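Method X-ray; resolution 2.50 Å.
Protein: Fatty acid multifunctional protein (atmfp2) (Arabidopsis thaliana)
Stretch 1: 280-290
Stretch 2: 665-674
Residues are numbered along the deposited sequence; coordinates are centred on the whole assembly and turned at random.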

ATOM      1  N   LEU A 280      -0.232  17.868   9.948  1.00 95.64           N
ATOM      2  CA  LEU A 280       0.351  17.951   8.612  1.00 96.69           C
ATOM      3  C   LEU A 280      -0.654  17.523   7.546  1.00 97.68           C
ATOM      4  O   LEU A 280      -1.495  16.654   7.785  1.00 89.11           O
ATOM      5  CB  LEU A 280       1.611  17.088   8.517  1.00 88.32           C
ATOM      6  CG  LEU A 280       2.812  17.511   9.364  1.00 84.17           C
ATOM      7  CD1 LEU A 280       3.912  16.469   9.278  1.00 75.73           C
ATOM      8  CD2 LEU A 280       3.326  18.876   8.931  1.00 80.70           C
ATOM      9  N   ASP A 281      -0.558  18.136   6.368  1.00 97.13           N
ATOM     10  CA  ASP A 281      -1.460  17.824   5.264  1.00 99.15           C
ATOM     11  C   ASP A 281      -1.085  16.520   4.566  1.00 96.07           C
ATOM     12  O   ASP A 281      -1.914  15.903   3.897  1.00100.15           O
ATOM     13  CB  ASP A 281      -1.496  18.971   4.249  1.00 98.40           C
ATOM     14  CG  ASP A 281      -2.419  20.097   4.675  1.00107.13           C
ATOM     15  OD1 ASP A 281      -3.061  19.968   5.739  1.00106.91           O
ATOM     16  OD2 ASP A 281      -2.505  21.107   3.946  1.00115.56           O
ATOM     17  N   THR A 282       0.166  16.103   4.724  1.00 84.88           N
ATOM     18  CA  THR A 282       0.638  14.874   4.100  1.00 82.71           C
ATOM     19  C   THR A 282       0.345  13.649   4.961  1.00 92.38           C
ATOM     20  O   THR A 282       0.298  12.525   4.461  1.00 92.64           O
ATOM     21  CB  THR A 282       2.141  14.935   3.821  1.00 75.34           C
ATOM     22  OG1 THR A 282       2.832  15.307   5.019  1.00 75.57           O
ATOM     23  CG2 THR A 282       2.427  15.957   2.740  1.00 78.12           C
ATOM     24  N   THR A 283       0.156  13.865   6.257  1.00 95.13           N
ATOM     25  CA  THR A 283      -0.163  12.766   7.157  1.00 95.82           C
ATOM     26  C   THR A 283      -1.658  12.477   7.104  1.00 88.85           C
ATOM     27  O   THR A 283      -2.084  11.336   7.273  1.00 81.45           O
ATOM     28  CB  THR A 283       0.278  13.062   8.603  1.00 93.98           C
ATOM     29  OG1 THR A 283      -0.640  13.976   9.213  1.00111.07           O
ATOM     30  CG2 THR A 283       1.672  13.663   8.611  1.00 81.58           C
ATOM     31  N   LYS A 284      -2.450  13.518   6.864  1.00 84.57           N
ATOM     32  CA  LYS A 284      -3.876  13.346   6.624  1.00 82.06           C
ATOM     33  C   LYS A 284      -4.048  12.573   5.329  1.00 79.25           C
ATOM     34  O   LYS A 284      -4.964  11.758   5.189  1.00 72.98           O
ATOM     35  CB  LYS A 284      -4.577  14.699   6.516  1.00 71.89           C
ATOM     36  CG  LYS A 284      -4.576  15.513   7.796  1.00 79.32           C
ATOM     37  CD  LYS A 284      -5.148  16.901   7.552  1.00 86.84           C
ATOM     38  CE  LYS A 284      -5.070  17.766   8.800  1.00 95.25           C
ATOM     39  NZ  LYS A 284      -5.568  19.148   8.549  1.00 95.04           N
ATOM     40  N   GLY A 285      -3.155  12.838   4.382  1.00 69.53           N
ATOM     41  CA  GLY A 285      -3.145  12.130   3.119  1.00 90.19           C
ATOM     42  C   GLY A 285      -2.770  10.676   3.310  1.00 82.02           C
ATOM     43  O   GLY A 285      -3.397   9.786   2.734  1.00 75.04           O
ATOM     44  N   LEU A 286      -1.750  10.434   4.128  1.00 65.78           N
ATOM     45  CA  LEU A 286      -1.291   9.076   4.408  1.00 70.81           C
ATOM     46  C   LEU A 286      -2.316   8.288   5.219  1.00 75.08           C
ATOM     47  O   LEU A 286      -2.473   7.082   5.034  1.00 59.83           O
ATOM     48  CB  LEU A 286       0.052   9.097   5.142  1.00 63.63           C
ATOM     49  CG  LEU A 286       1.274   9.471   4.306  1.00 78.26           C
ATOM     50  CD1 LEU A 286       2.510   9.557   5.181  1.00 75.62           C
ATOM     51  CD2 LEU A 286       1.479   8.467   3.186  1.00 81.31           C
ATOM     52  N   ILE A 287      -3.006   8.975   6.123  1.00 62.34           N
ATOM     53  CA  ILE A 287      -4.047   8.351   6.926  1.00 60.92           C
ATOM     54  C   ILE A 287      -5.242   7.974   6.053  1.00 68.77           C
ATOM     55  O   ILE A 287      -5.819   6.898   6.207  1.00 70.63           O
ATOM     56  CB  ILE A 287      -4.505   9.276   8.071  1.00 65.42           C
ATOM     57  CG1 ILE A 287      -3.455   9.305   9.183  1.00 66.45           C
ATOM     58  CG2 ILE A 287      -5.836   8.812   8.637  1.00 63.55           C
ATOM     59  CD1 ILE A 287      -3.752  10.314  10.276  1.00 68.50           C
ATOM     60  N   HIS A 288      -5.603   8.861   5.132  1.00 73.19           N
ATOM     61  CA  HIS A 288      -6.708   8.611   4.215  1.00 77.85           C
ATOM     62  C   HIS A 288      -6.404   7.423   3.304  1.00 76.33           C
ATOM     63  O   HIS A 288      -7.289   6.625   2.993  1.00 58.28           O
ATOM     64  CB  HIS A 288      -6.998   9.858   3.380  1.00 80.48           C
ATOM     65  CG  HIS A 288      -8.051   9.657   2.333  1.00 79.58           C
ATOM     66  ND1 HIS A 288      -7.753   9.279   1.043  1.00 76.19           N
ATOM     67  CD2 HIS A 288      -9.397   9.789   2.387  1.00 78.15           C
ATOM     68  CE1 HIS A 288      -8.873   9.183   0.345  1.00 66.17           C
ATOM     69  NE2 HIS A 288      -9.883   9.488   1.136  1.00 65.76           N
ATOM     70  N   VAL A 289      -5.149   7.315   2.881  1.00 67.10           N
ATOM     71  CA  VAL A 289      -4.717   6.217   2.024  1.00 61.38           C
ATOM     72  C   VAL A 289      -4.783   4.897   2.781  1.00 67.51           C
ATOM     73  O   VAL A 289      -5.060   3.848   2.200  1.00 80.40           O
ATOM     74  CB  VAL A 289      -3.280   6.439   1.504  1.00 74.36           C
ATOM     75  CG1 VAL A 289      -2.786   5.213   0.752  1.00 58.41           C
ATOM     76  CG2 VAL A 289      -3.221   7.675   0.619  1.00 62.12           C
ATOM     77  N   PHE A 290      -4.529   4.959   4.082  1.00 63.64           N
ATOM     78  CA  PHE A 290      -4.575   3.775   4.929  1.00 64.12           C
ATOM     79  C   PHE A 290      -5.973   3.160   4.949  1.00 67.85           C
ATOM     80  O   PHE A 290      -6.138   1.966   4.694  1.00 76.72           O
ATOM     81  CB  PHE A 290      -4.119   4.117   6.348  1.00 65.70           C
ATOM     82  CG  PHE A 290      -4.442   3.057   7.364  1.00 67.52           C
ATOM     83  CD1 PHE A 290      -3.691   1.894   7.437  1.00 58.43           C
ATOM     84  CD2 PHE A 290      -5.495   3.227   8.250  1.00 68.99           C
ATOM     85  CE1 PHE A 290      -3.985   0.920   8.372  1.00 50.57           C
ATOM     86  CE2 PHE A 290      -5.794   2.256   9.187  1.00 66.29           C
ATOM     87  CZ  PHE A 290      -5.037   1.102   9.248  1.00 65.64           C
ATOM     88  N   PRO A 665       1.577  10.078  -5.607  1.00 79.31           N
ATOM     89  CA  PRO A 665       2.087  10.365  -4.260  1.00 81.06           C
ATOM     90  C   PRO A 665       1.083  10.047  -3.157  1.00 78.62           C
ATOM     91  O   PRO A 665       0.063  10.728  -3.049  1.00 82.93           O
ATOM     92  CB  PRO A 665       2.343  11.874  -4.299  1.00 82.23           C
ATOM     93  CG  PRO A 665       2.592  12.174  -5.725  1.00 82.44           C
ATOM     94  CD  PRO A 665       1.739  11.228  -6.515  1.00 78.07           C
ATOM     95  N   PRO A 666       1.377   9.028  -2.337  1.00 74.13           N
ATOM     96  CA  PRO A 666       0.503   8.606  -1.237  1.00 77.92           C
ATOM     97  C   PRO A 666       0.231   9.740  -0.253  1.00 74.82           C
ATOM     98  O   PRO A 666      -0.900   9.896   0.204  1.00 71.64           O
ATOM     99  CB  PRO A 666       1.314   7.501  -0.552  1.00 84.80           C
ATOM    100  CG  PRO A 666       2.235   6.995  -1.606  1.00 81.84           C
ATOM    101  CD  PRO A 666       2.582   8.189  -2.440  1.00 76.48           C
ATOM    102  N   TYR A 667       1.260  10.519   0.065  1.00 77.35           N
ATOM    103  CA  TYR A 667       1.125  11.624   1.010  1.00 82.99           C
ATOM    104  C   TYR A 667       0.197  12.722   0.494  1.00 81.52           C
ATOM    105  O   TYR A 667      -0.165  13.635   1.234  1.00 88.54           O
ATOM    106  CB  TYR A 667       2.498  12.203   1.372  1.00 81.49           C
ATOM    107  CG  TYR A 667       3.438  12.331   0.197  1.00 82.87           C
ATOM    108  CD1 TYR A 667       4.340  11.320  -0.106  1.00 80.77           C
ATOM    109  CD2 TYR A 667       3.421  13.459  -0.614  1.00 88.23           C
ATOM    110  CE1 TYR A 667       5.200  11.429  -1.182  1.00 84.86           C
ATOM    111  CE2 TYR A 667       4.277  13.577  -1.691  1.00 87.21           C
ATOM    112  CZ  TYR A 667       5.164  12.560  -1.972  1.00 84.15           C
ATOM    113  OH  TYR A 667       6.017  12.674  -3.044  1.00 71.76           O
ATOM    114  N   ARG A 668      -0.188  12.630  -0.774  1.00 79.59           N
ATOM    115  CA  ARG A 668      -1.155  13.565  -1.340  1.00 75.18           C
ATOM    116  C   ARG A 668      -2.562  12.970  -1.361  1.00 82.63           C
ATOM    117  O   ARG A 668      -3.489  13.566  -1.911  1.00 88.10           O
ATOM    118  CB  ARG A 668      -0.731  14.015  -2.738  1.00 65.80           C
ATOM    119  CG  ARG A 668       0.630  14.695  -2.768  1.00 68.41           C
ATOM    120  CD  ARG A 668       0.818  15.519  -4.027  1.00 69.24           C
ATOM    121  NE  ARG A 668       2.224  15.825  -4.270  1.00 67.99           N
ATOM    122  CZ  ARG A 668       2.888  16.813  -3.678  1.00 77.21           C
ATOM    123  NH1 ARG A 668       2.276  17.592  -2.798  1.00 83.51           N
ATOM    124  NH2 ARG A 668       4.165  17.019  -3.963  1.00 72.23           N
ATOM    125  N   GLY A 669      -2.708  11.788  -0.766  1.00 83.76           N
ATOM    126  CA  GLY A 669      -4.011  11.178  -0.562  1.00 81.09           C
ATOM    127  C   GLY A 669      -4.588  10.410  -1.738  1.00 74.24           C
ATOM    128  O   GLY A 669      -5.337   9.452  -1.551  1.00 67.68           O
ATOM    129  N   GLY A 670      -4.244  10.830  -2.951  1.00 63.81           N
ATOM    130  CA  GLY A 670      -4.787  10.219  -4.148  1.00 64.62           C
ATOM    131  C   GLY A 670      -5.326  11.272  -5.094  1.00 64.94           C
ATOM    132  O   GLY A 670      -5.555  12.409  -4.691  1.00 58.79           O
ATOM    133  N   ILE A 671      -5.539  10.895  -6.349  1.00 71.69           N
ATOM    134  CA  ILE A 671      -5.937  11.848  -7.380  1.00 66.20           C
ATOM    135  C   ILE A 671      -7.178  12.652  -6.982  1.00 61.24           C
ATOM    136  O   ILE A 671      -7.282  13.836  -7.297  1.00 64.49           O
ATOM    137  CB  ILE A 671      -6.177  11.147  -8.735  1.00 77.05           C
ATOM    138  CG1 ILE A 671      -5.529  11.931  -9.878  1.00 90.87           C
ATOM    139  CG2 ILE A 671      -7.663  10.948  -8.984  1.00 84.95           C
ATOM    140  CD1 ILE A 671      -6.277  13.181 -10.261  1.00 96.20           C
ATOM    141  N   MET A 672      -8.111  12.014  -6.282  1.00 63.63           N
ATOM    142  CA  MET A 672      -9.349  12.683  -5.889  1.00 68.62           C
ATOM    143  C   MET A 672      -9.191  13.434  -4.572  1.00 71.17           C
ATOM    144  O   MET A 672      -9.642  14.571  -4.443  1.00 73.23           O
ATOM    145  CB  MET A 672     -10.508  11.686  -5.802  1.00 72.39           C
ATOM    146  CG  MET A 672     -10.888  11.053  -7.133  1.00 74.02           C
ATOM    147  SD  MET A 672     -11.692  12.195  -8.276  1.00 68.21           S
ATOM    148  CE  MET A 672     -13.233  12.501  -7.416  1.00 71.47           C
ATOM    149  N   PHE A 673      -8.550  12.798  -3.598  1.00 55.22           N
ATOM    150  CA  PHE A 673      -8.264  13.453  -2.324  1.00 61.15           C
ATOM    151  C   PHE A 673      -7.441  14.720  -2.546  1.00 72.91           C
ATOM    152  O   PHE A 673      -7.622  15.721  -1.852  1.00 81.99           O
ATOM    153  CB  PHE A 673      -7.525  12.500  -1.384  1.00 57.52           C
ATOM    154  CG  PHE A 673      -7.211  13.094  -0.039  1.00 66.90           C
ATOM    155  CD1 PHE A 673      -8.031  12.850   1.049  1.00 65.93           C
ATOM    156  CD2 PHE A 673      -6.091  13.892   0.140  1.00 70.25           C
ATOM    157  CE1 PHE A 673      -7.742  13.391   2.290  1.00 70.54           C
ATOM    158  CE2 PHE A 673      -5.800  14.438   1.378  1.00 72.62           C
ATOM    159  CZ  PHE A 673      -6.624  14.186   2.453  1.00 64.74           C
ATOM    160  N   TRP A 674      -6.537  14.666  -3.521  1.00 72.96           N
ATOM    161  CA  TRP A 674      -5.678  15.797  -3.851  1.00 67.75           C
ATOM    162  C   TRP A 674      -6.484  16.895  -4.533  1.00 71.24           C
ATOM    163  O   TRP A 674      -6.306  18.076  -4.243  1.00 63.87           O
ATOM    164  CB  TRP A 674      -4.525  15.340  -4.750  1.00 62.73           C
ATOM    165  CG  TRP A 674      -3.639  16.448  -5.236  1.00 73.76           C
ATOM    166  CD1 TRP A 674      -2.735  17.157  -4.499  1.00 71.81           C
ATOM    167  CD2 TRP A 674      -3.557  16.964  -6.572  1.00 68.05           C
ATOM    168  NE1 TRP A 674      -2.105  18.086  -5.289  1.00 66.18           N
ATOM    169  CE2 TRP A 674      -2.590  17.988  -6.566  1.00 64.52           C
ATOM    170  CE3 TRP A 674      -4.212  16.663  -7.770  1.00 66.88           C
ATOM    171  CZ2 TRP A 674      -2.259  18.712  -7.712  1.00 68.84           C
ATOM    172  CZ3 TRP A 674      -3.883  17.383  -8.908  1.00 76.00           C
ATOM    173  CH2 TRP A 674      -2.915  18.396  -8.870  1.00 74.89           C
TER

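A helix that includes Thr 283 to Phe 290 and runs on packs against a 3-10 turn, Pro 666 to Arg 668, and the start of the helix that follows it. Residues that touch are at least 377 positions apart in the chain, and the two stretches together bury 453 Å². No hydrogen bond crosses between them; the contact rests on close backbone approach, van der Waals packing of side chains and one aromatic pair. Gly 285, Gly 669 and Tyr 667 are buried in the assembly.

The backbones approach closely. By CA distance the two segments come nearest at Gly 285 and Gly 669, whose CA atoms are 3.9 Å apart; the O of Gly 285 lies 3.6 Å from CA of Gly 669. A side chain at Gly 285 would point toward the turn, and an ideal CB would sit 2.4 Å from Tyr 667 O, a clash, so glycine is what lets the helix come this close. Gly 669 has a positive phi (83°), which favours glycine, and a CB here would strike CD2 of Phe 673 in its own stretch. One turn earlier, CA of Thr 282 makes a CA-H...O contact with Tyr 667 O at 3.2 Å, with an angle of 149° at the hydrogen. Thr 282 O and Tyr 667 O, 3.4 Å apart, are both acceptors and form no hydrogen bond with each other. Each segment satisfies part of its backbone within itself, with Val 289 N bonded to Gly 285 O and Gly 669 N to Pro 666 O.

Side chains pack around this core. Leu 286 (m, t) leaves its helix sideways, but its end comes nearer the turn, making apolar contacts from CD2 to Pro 666 CB at 3.9 Å and from CG to Tyr 667 CB at 4.2 Å. Val 289 points toward the turn; its CG2 methyl packs over carbonyls, 3.2 Å from Pro 666 O and 3.5 Å from Gly 669 O, a place suited to a compact branched side chain. Thr 282 CB meets Tyr 667 CB at 3.7 Å. The Tyr 667 side chain starts sideways and its end leads away, yet the residue has the largest area covered by the other stretch, 78 Å².

The aromatic contact joins His 288 and Phe 673, both t at chi1, which point toward each other's stretch. Their ring centroids are 4.6 Å apart with planes at 38°, an oblique pair in which Phe 673 CD1 lies over one face of the imidazole, 3.4 Å from His 288 CG. Gly 669 O lies at the imidazole edge, 3.5 Å from His 288 ND1. The broad Phe 673 ring also reaches back along the helix, its CE2 3.9 Å from Gly 285 CA, filling space beside the glycine.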